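GEO10716p1 (Drosophila melanogaster, PDB 7BTG) probably removes phosphate from phosphorylated arginine in proteins, as a member of the low-molecular-weight protein tyrosine phosphatase family. Local coordinates at residues Lys2-Ser7 / Ala73-Asp78; Ser14-Ala19 / Gly133-Ala138; Lys22-Lys27 / Ser145-Leu150. The protein carries 1 engineered substitution. All coordinates share one frame; numbering follows the deposited sequence.

Contact 1. Residues Lys2-Ser7 / Ala73-Asp78; sequences KVLFVS and AQDFYD. Engineered in segment 2-7: Ser7 (natural residue Cys). With PO4 (phosphate ion), chain B.
With CG anti to its carbonyl carbon (chi1 -57°) and a bend at chi3 (-118°), Lys2 lays its aliphatic chain along the backbone carbonyl of Asp78, CD coming within 3.2 Å of Asp78 O. The amine follows the same oxygen, Lys2 NZ to Asp78 O 3.5 Å, while NZ stays 5.0 Å from Asp78 OD1, not in contact, though the opposite charges may attract at that range. Leu4 has CG anti to the backbone N (chi1 -177°), which sends CD2 across to Asp75 CB at 3.9 Å; the two side chains meet at about a right angle. The Asp75 carboxylate is engaged elsewhere, by Arg69 and Ser72 N. Strand 2-7 belongs to the four-stranded parallel sheet, and helix 73-78 lies on the Leu4 face, leading into strand 81-84. Shortening Lys2 to an alanine would remove the chain lying along the Asp78 carbonyl and would probably leave the nearby carboxylate without its positive neighbour. At its far end the strand runs into the phosphate-binding P-loop. There the engineered Ser7 replaces the cysteine that opens the family's CX5R signature, with OG 2.8 Å from O1 of a phosphate ion that Gly9, Thr11, Cys12 and Arg13 also bind.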
# COMPACT_ATOMS: atom_id res chain seq x y z
N LYS A 2 -2.29 -6.81 -10.75
CA LYS A 2 -2.58 -5.40 -10.52
C LYS A 2 -2.88 -5.17 -9.04
O LYS A 2 -3.84 -5.74 -8.50
CB LYS A 2 -3.75 -4.94 -11.39
CG LYS A 2 -3.53 -5.17 -12.88
CD LYS A 2 -4.39 -4.23 -13.74
CE LYS A 2 -5.37 -5.03 -14.61
NZ LYS A 2 -6.43 -4.17 -15.24
N VAL A 3 -2.07 -4.35 -8.38
CA VAL A 3 -2.16 -4.14 -6.94
C VAL A 3 -2.18 -2.65 -6.65
O VAL A 3 -1.37 -1.90 -7.21
CB VAL A 3 -1.01 -4.82 -6.19
CG1 VAL A 3 -1.06 -4.45 -4.70
CG2 VAL A 3 -1.07 -6.33 -6.34
N LEU A 4 -3.10 -2.23 -5.78
CA LEU A 4 -3.23 -0.84 -5.33
C LEU A 4 -3.06 -0.79 -3.82
O LEU A 4 -3.81 -1.43 -3.09
CB LEU A 4 -4.60 -0.28 -5.73
CG LEU A 4 -4.86 1.18 -5.38
CD1 LEU A 4 -4.02 2.09 -6.25
CD2 LEU A 4 -6.35 1.50 -5.53
N PHE A 5 -2.06 -0.03 -3.34
CA PHE A 5 -1.90 0.20 -1.92
C PHE A 5 -2.63 1.48 -1.52
O PHE A 5 -2.60 2.47 -2.25
CB PHE A 5 -0.43 0.30 -1.53
CG PHE A 5 0.33 -1.00 -1.65
CD1 PHE A 5 0.12 -2.02 -0.75
CD2 PHE A 5 1.28 -1.18 -2.64
CE1 PHE A 5 0.84 -3.22 -0.84
CE2 PHE A 5 2.01 -2.38 -2.73
CZ PHE A 5 1.78 -3.40 -1.83
N VAL A 6 -3.30 1.46 -0.37
CA VAL A 6 -4.13 2.59 0.05
C VAL A 6 -3.78 2.99 1.47
O VAL A 6 -3.74 2.15 2.38
CB VAL A 6 -5.62 2.27 -0.07
CG1 VAL A 6 -6.46 3.43 0.53
CG2 VAL A 6 -5.97 2.11 -1.54
N SER A 7 -3.48 4.28 1.66
CA SER A 7 -3.30 4.87 2.97
C SER A 7 -4.16 6.11 3.02
O SER A 7 -4.69 6.55 2.00
CB SER A 7 -1.82 5.20 3.26
OG SER A 7 -1.25 6.07 2.28
N ALA A 73 -13.52 5.57 -8.33
CA ALA A 73 -14.34 4.39 -8.56
C ALA A 73 -13.68 3.43 -9.54
O ALA A 73 -13.71 2.21 -9.34
CB ALA A 73 -15.72 4.82 -9.06
N GLN A 74 -13.06 3.96 -10.61
CA GLN A 74 -12.41 3.13 -11.62
C GLN A 74 -11.39 2.20 -10.99
O GLN A 74 -11.21 1.06 -11.45
CB GLN A 74 -11.70 3.99 -12.67
CG GLN A 74 -12.51 4.28 -13.91
CD GLN A 74 -12.63 3.09 -14.87
OE1 GLN A 74 -12.08 2.00 -14.63
NE2 GLN A 74 -13.36 3.29 -15.96
N ASP A 75 -10.72 2.66 -9.93
CA ASP A 75 -9.71 1.84 -9.28
C ASP A 75 -10.27 0.50 -8.82
O ASP A 75 -9.60 -0.53 -8.94
CB ASP A 75 -9.11 2.61 -8.11
CG ASP A 75 -8.22 3.73 -8.56
OD1 ASP A 75 -7.48 3.51 -9.54
OD2 ASP A 75 -8.24 4.81 -7.95
N PHE A 76 -11.51 0.49 -8.34
CA PHE A 76 -12.08 -0.74 -7.80
C PHE A 76 -12.31 -1.81 -8.86
O PHE A 76 -12.42 -3.00 -8.51
CB PHE A 76 -13.38 -0.42 -7.08
CG PHE A 76 -13.18 0.26 -5.76
CD1 PHE A 76 -13.18 -0.47 -4.59
CD2 PHE A 76 -12.96 1.63 -5.70
CE1 PHE A 76 -12.99 0.16 -3.37
CE2 PHE A 76 -12.77 2.26 -4.48
CZ PHE A 76 -12.77 1.51 -3.32
N TYR A 77 -12.38 -1.43 -10.13
CA TYR A 77 -12.54 -2.38 -11.22
C TYR A 77 -11.23 -2.73 -11.91
O TYR A 77 -11.19 -3.71 -12.65
CB TYR A 77 -13.51 -1.82 -12.27
CG TYR A 77 -14.90 -1.52 -11.74
CD1 TYR A 77 -15.80 -2.53 -11.51
CD2 TYR A 77 -15.30 -0.22 -11.49
CE1 TYR A 77 -17.06 -2.26 -11.04
CE2 TYR A 77 -16.56 0.06 -11.02
CZ TYR A 77 -17.43 -0.96 -10.81
OH TYR A 77 -18.69 -0.70 -10.34
N ASP A 78 -10.17 -1.95 -11.69
CA ASP A 78 -8.91 -2.13 -12.40
C ASP A 78 -7.82 -2.79 -11.56
O ASP A 78 -6.67 -2.83 -12.00
CB ASP A 78 -8.39 -0.78 -12.91
CG ASP A 78 -9.32 -0.13 -13.92
OD1 ASP A 78 -10.06 -0.86 -14.63
OD2 ASP A 78 -9.31 1.12 -14.00
P PO4 B . -0.16 8.01 4.92
O1 PO4 B . -0.00 8.27 3.44
O2 PO4 B . 0.42 9.17 5.70
O3 PO4 B . 0.59 6.78 5.39
O4 PO4 B . -1.63 7.78 5.27

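Contact 2. Residues Ser14-Ala19 / Gly133-Ala138; sequences SPMAEA and GGFNAA
A Met-aromatic contact joins helix 13-27, which follows the phosphate-binding P-loop, to the first turns of helix 133-154, with Met16 and Phe135 as its two partners. The backbones stay well separated, the nearest pair of CA atoms being those of Met16 and Ala138 at 8.8 Å, and the long methionine chain bridges the distance. Its middle is extended, but a turn at the thioether (chi3 -59°) sets the terminal methyl aside from the line of the chain and lets sulfur and methyl both meet the same corner of the ring. Met16 SD lies in the ring plane at the edge of Phe135, 5.2 Å from the ring centroid. Its nearest ring atom is CD1, with SD to Phe135 CD1 at 3.9 Å. The methyl comes closer and from an oblique direction, Met16 CE standing 3.5 Å from Phe135 CD1 and 3.8 Å from Phe135 CE1. The same methyl is loosely bordered by Ala138, whose CB lies 4.5 Å from Met16 CE. The side chains of Met16 and Phe135 cross at about a right angle. Helix 51-58 adds to the setting: Leu57 packs on Met16, while Arg52 and Leu56 touch Phe135, which also reaches Cys12 of the P-loop. On helix 13-27, Ser14 OG is hydrogen-bonded to Asn10 ND2, a tie between this helix and the loop before it. All three touching residues are buried, and the contact between them is apolar. With the sulfur in plane at the ring's edge, it lies beside the slightly positive C-H hydrogens, and a weak electrostatic attraction probably adds to dispersion between methyl and ring.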
# COMPACT_ATOMS: atom_id res chain seq x y z
N SER A 14 1.46 4.21 1.78
CA SER A 14 1.14 3.62 0.49
C SER A 14 2.24 3.85 -0.56
O SER A 14 2.54 2.93 -1.33
CB SER A 14 -0.23 4.09 -0.02
OG SER A 14 -0.51 5.47 0.17
N PRO A 15 2.86 5.03 -0.65
CA PRO A 15 3.95 5.17 -1.63
C PRO A 15 5.14 4.30 -1.29
O PRO A 15 5.82 3.79 -2.20
CB PRO A 15 4.31 6.66 -1.59
CG PRO A 15 3.14 7.33 -0.94
CD PRO A 15 2.57 6.33 0.02
N MET A 16 5.43 4.10 -0.01
CA MET A 16 6.50 3.20 0.37
C MET A 16 6.18 1.77 -0.06
O MET A 16 7.01 1.09 -0.68
CB MET A 16 6.74 3.28 1.88
CG MET A 16 7.84 4.23 2.29
SD MET A 16 8.21 4.10 4.05
CE MET A 16 6.61 4.51 4.74
N ALA A 17 4.97 1.31 0.26
CA ALA A 17 4.54 -0.01 -0.19
C ALA A 17 4.63 -0.14 -1.71
O ALA A 17 5.09 -1.17 -2.23
CB ALA A 17 3.11 -0.27 0.30
N GLU A 18 4.20 0.88 -2.44
CA GLU A 18 4.26 0.81 -3.89
C GLU A 18 5.69 0.58 -4.38
O GLU A 18 5.94 -0.29 -5.21
CB GLU A 18 3.71 2.08 -4.52
CG GLU A 18 3.82 2.06 -6.03
CD GLU A 18 3.35 3.35 -6.64
OE1 GLU A 18 2.76 4.15 -5.89
OE2 GLU A 18 3.57 3.57 -7.85
N ALA A 19 6.63 1.35 -3.85
CA ALA A 19 8.01 1.26 -4.32
C ALA A 19 8.65 -0.06 -3.89
O ALA A 19 9.42 -0.66 -4.66
CB ALA A 19 8.81 2.44 -3.78
N GLY A 133 11.18 6.76 13.80
CA GLY A 133 10.71 5.49 14.35
C GLY A 133 9.42 5.00 13.73
O GLY A 133 9.24 3.80 13.51
N GLY A 134 8.50 5.92 13.43
CA GLY A 134 7.26 5.51 12.78
C GLY A 134 7.48 5.02 11.36
O GLY A 134 6.88 4.04 10.94
N PHE A 135 8.34 5.71 10.61
CA PHE A 135 8.61 5.26 9.24
C PHE A 135 9.34 3.93 9.24
O PHE A 135 9.10 3.09 8.37
CB PHE A 135 9.41 6.30 8.49
CG PHE A 135 8.58 7.32 7.78
CD1 PHE A 135 8.18 7.12 6.47
CD2 PHE A 135 8.19 8.49 8.42
CE1 PHE A 135 7.41 8.05 5.81
CE2 PHE A 135 7.41 9.43 7.77
CZ PHE A 135 7.03 9.21 6.46
N ASN A 136 10.22 3.71 10.22
CA ASN A 136 11.03 2.50 10.23
C ASN A 136 10.19 1.28 10.54
O ASN A 136 10.29 0.25 9.86
CB ASN A 136 12.18 2.63 11.23
CG ASN A 136 13.24 3.60 10.77
OD1 ASN A 136 13.55 3.67 9.57
ND2 ASN A 136 13.79 4.37 11.69
N ALA A 137 9.34 1.37 11.57
CA ALA A 137 8.39 0.29 11.83
C ALA A 137 7.51 0.01 10.61
O ALA A 137 7.30 -1.15 10.24
CB ALA A 137 7.53 0.63 13.05
N ALA A 138 6.99 1.06 9.98
CA ALA A 138 6.10 0.86 8.84
C ALA A 138 6.84 0.19 7.69
O ALA A 138 6.29 -0.69 7.01
CB ALA A 138 5.50 2.19 8.38

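Contact 3. Residues Lys22-Lys27 / Ser145-Leu150; sequences KHLVVK and SCERFL. With PO4 (phosphate ion), chain C.
Helix 22-27 and helix 145-150 run in broadly the same direction, their short axes 10.9 Å apart at closest and crossing at -44°. Leu24 reaches across from one helix to Cys146 and Leu150, one turn apart on the other. Its CG stands anti to the carbonyl carbon (chi1 -72°), beside the backbone N, which directs CD1 at the other helix, 3.7 Å from Cys146 CB. Leu150 CD1 lies alongside Leu24, 3.7 Å from both Leu24 CD1 and Leu24 CB; the two side chains cross obliquely. Helix 13-27 is the connection of a beta-alpha-beta crossover from strand 2-7 to strand 34-39, and helix 133-154 packs beside it on the same face of the sheet, where Phe149 meets Tyr81 and Phe83 edge-to-face. Trp33 and Leu21 adjoin Leu150 as well. At the more exposed border of the contact, the Glu147 methylene flanks the leucine, Leu24 CD1 to Glu147 CG 4.3 Å. Elsewhere on helix 22-27, Lys22 forms a salt bridge with Glu18 and a weak hydrogen bond to a phosphate ion, Lys22 NZ to phosphate O1 3.2 Å, which His66 also binds.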
# COMPACT_ATOMS: atom_id res chain seq x y z
N LYS A 22 7.26 -2.84 -6.04
CA LYS A 22 7.85 -2.64 -7.36
C LYS A 22 9.26 -3.22 -7.42
O LYS A 22 9.62 -3.87 -8.41
CB LYS A 22 7.86 -1.16 -7.72
CG LYS A 22 6.70 -0.75 -8.60
CD LYS A 22 6.57 0.77 -8.71
CE LYS A 22 5.42 1.13 -9.66
NZ LYS A 22 5.40 2.58 -9.98
N HIS A 23 10.06 -3.01 -6.37
CA HIS A 23 11.40 -3.58 -6.31
C HIS A 23 11.36 -5.10 -6.25
O HIS A 23 12.04 -5.78 -7.02
CB HIS A 23 12.17 -3.02 -5.12
CG HIS A 23 13.60 -3.49 -5.04
ND1 HIS A 23 14.47 -3.40 -6.11
CD2 HIS A 23 14.30 -4.06 -4.03
CE1 HIS A 23 15.65 -3.89 -5.75
NE2 HIS A 23 15.57 -4.29 -4.50
N LEU A 24 10.54 -5.65 -5.35
CA LEU A 24 10.45 -7.09 -5.22
C LEU A 24 10.14 -7.77 -6.55
O LEU A 24 10.76 -8.78 -6.89
CB LEU A 24 9.40 -7.46 -4.16
CG LEU A 24 9.80 -7.19 -2.72
CD1 LEU A 24 8.63 -7.49 -1.79
CD2 LEU A 24 11.05 -7.99 -2.29
N VAL A 25 9.20 -7.22 -7.33
CA VAL A 25 8.81 -7.92 -8.55
C VAL A 25 9.88 -7.85 -9.62
O VAL A 25 9.90 -8.71 -10.52
CB VAL A 25 7.48 -7.43 -9.16
CG1 VAL A 25 6.43 -7.20 -8.09
CG2 VAL A 25 7.71 -6.21 -10.04
N VAL A 26 10.78 -6.86 -9.58
CA VAL A 26 11.89 -6.90 -10.52
C VAL A 26 12.99 -7.83 -10.00
O VAL A 26 13.54 -8.63 -10.76
CB VAL A 26 12.42 -5.47 -10.82
CG1 VAL A 26 11.27 -4.55 -11.14
CG2 VAL A 26 13.27 -4.90 -9.69
N LYS A 27 13.28 -7.78 -8.69
CA LYS A 27 14.28 -8.68 -8.11
C LYS A 27 13.81 -10.12 -8.19
O LYS A 27 14.64 -11.05 -8.17
CB LYS A 27 14.56 -8.30 -6.66
CG LYS A 27 15.86 -8.85 -6.08
CD LYS A 27 15.81 -9.00 -4.54
CE LYS A 27 14.87 -10.16 -4.10
NZ LYS A 27 15.35 -11.53 -4.52
N SER A 145 5.12 -7.87 4.99
CA SER A 145 3.78 -8.07 4.45
C SER A 145 3.84 -8.38 2.96
O SER A 145 3.21 -9.33 2.49
CB SER A 145 2.90 -6.83 4.69
OG SER A 145 2.77 -6.52 6.06
N CYS A 146 4.57 -7.56 2.19
CA CYS A 146 4.69 -7.83 0.77
C CYS A 146 5.38 -9.17 0.51
O CYS A 146 5.04 -9.89 -0.44
CB CYS A 146 5.47 -6.71 0.07
SG CYS A 146 4.64 -5.12 -0.07
N GLU A 147 6.38 -9.51 1.32
CA GLU A 147 7.09 -10.77 1.11
C GLU A 147 6.17 -11.96 1.29
O GLU A 147 6.09 -12.84 0.42
CB GLU A 147 8.27 -10.86 2.06
CG GLU A 147 9.24 -9.75 1.86
CD GLU A 147 10.65 -10.18 2.06
OE1 GLU A 147 11.06 -11.17 1.42
OE2 GLU A 147 11.33 -9.54 2.89
N ARG A 148 5.45 -12.01 2.41
CA ARG A 148 4.56 -13.15 2.61
C ARG A 148 3.42 -13.15 1.60
O ARG A 148 2.98 -14.22 1.18
CB ARG A 148 4.04 -13.16 4.05
CG ARG A 148 5.18 -13.29 5.03
CD ARG A 148 4.78 -13.81 6.36
NE ARG A 148 5.94 -13.86 7.24
CZ ARG A 148 6.80 -14.88 7.30
NH1 ARG A 148 6.62 -15.94 6.54
NH2 ARG A 148 7.84 -14.82 8.12
N PHE A 149 2.98 -11.97 1.17
CA PHE A 149 1.93 -11.92 0.15
C PHE A 149 2.39 -12.56 -1.16
O PHE A 149 1.64 -13.30 -1.79
CB PHE A 149 1.49 -10.47 -0.09
CG PHE A 149 0.72 -10.29 -1.38
CD1 PHE A 149 1.27 -9.60 -2.44
CD2 PHE A 149 -0.53 -10.84 -1.52
CE1 PHE A 149 0.58 -9.43 -3.62
CE2 PHE A 149 -1.24 -10.68 -2.71
CZ PHE A 149 -0.68 -9.98 -3.76
N LEU A 150 3.62 -12.25 -1.59
CA LEU A 150 4.11 -12.81 -2.85
C LEU A 150 4.28 -14.32 -2.74
O LEU A 150 3.92 -15.06 -3.66
CB LEU A 150 5.43 -12.15 -3.24
CG LEU A 150 5.46 -10.71 -3.73
CD1 LEU A 150 6.89 -10.20 -3.67
CD2 LEU A 150 4.94 -10.61 -5.16
P PO4 C . 3.51 6.17 -10.20
O1 PO4 C . 3.93 5.14 -11.23
O2 PO4 C . 4.53 6.27 -9.08
O3 PO4 C . 3.41 7.51 -10.87
O4 PO4 C . 2.11 5.80 -9.71

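Contacts 2 and 3 hold the same two helices, 13-27 and 133-154, at successive places along them, their centres about 14 Å apart; both are buried and apolar, one through sulfur and an aromatic ring, the other through aliphatic branches. Contact 1 uses the opposite face of the sheet and is only partly buried: a hydrophobic touch inside, a lysine over a backbone carbonyl toward the surface. Phe5, on the other side of strand 2-7, bridges the groups by packing on Ala17 and Glu18 of contact 2 and on Cys146 of contact 3. Around the phosphate site, contacts 1 and 2 come together at the engineered Ser7 and Ser14, whose hydroxyls are modelled too close for their bond to be more than doubtful.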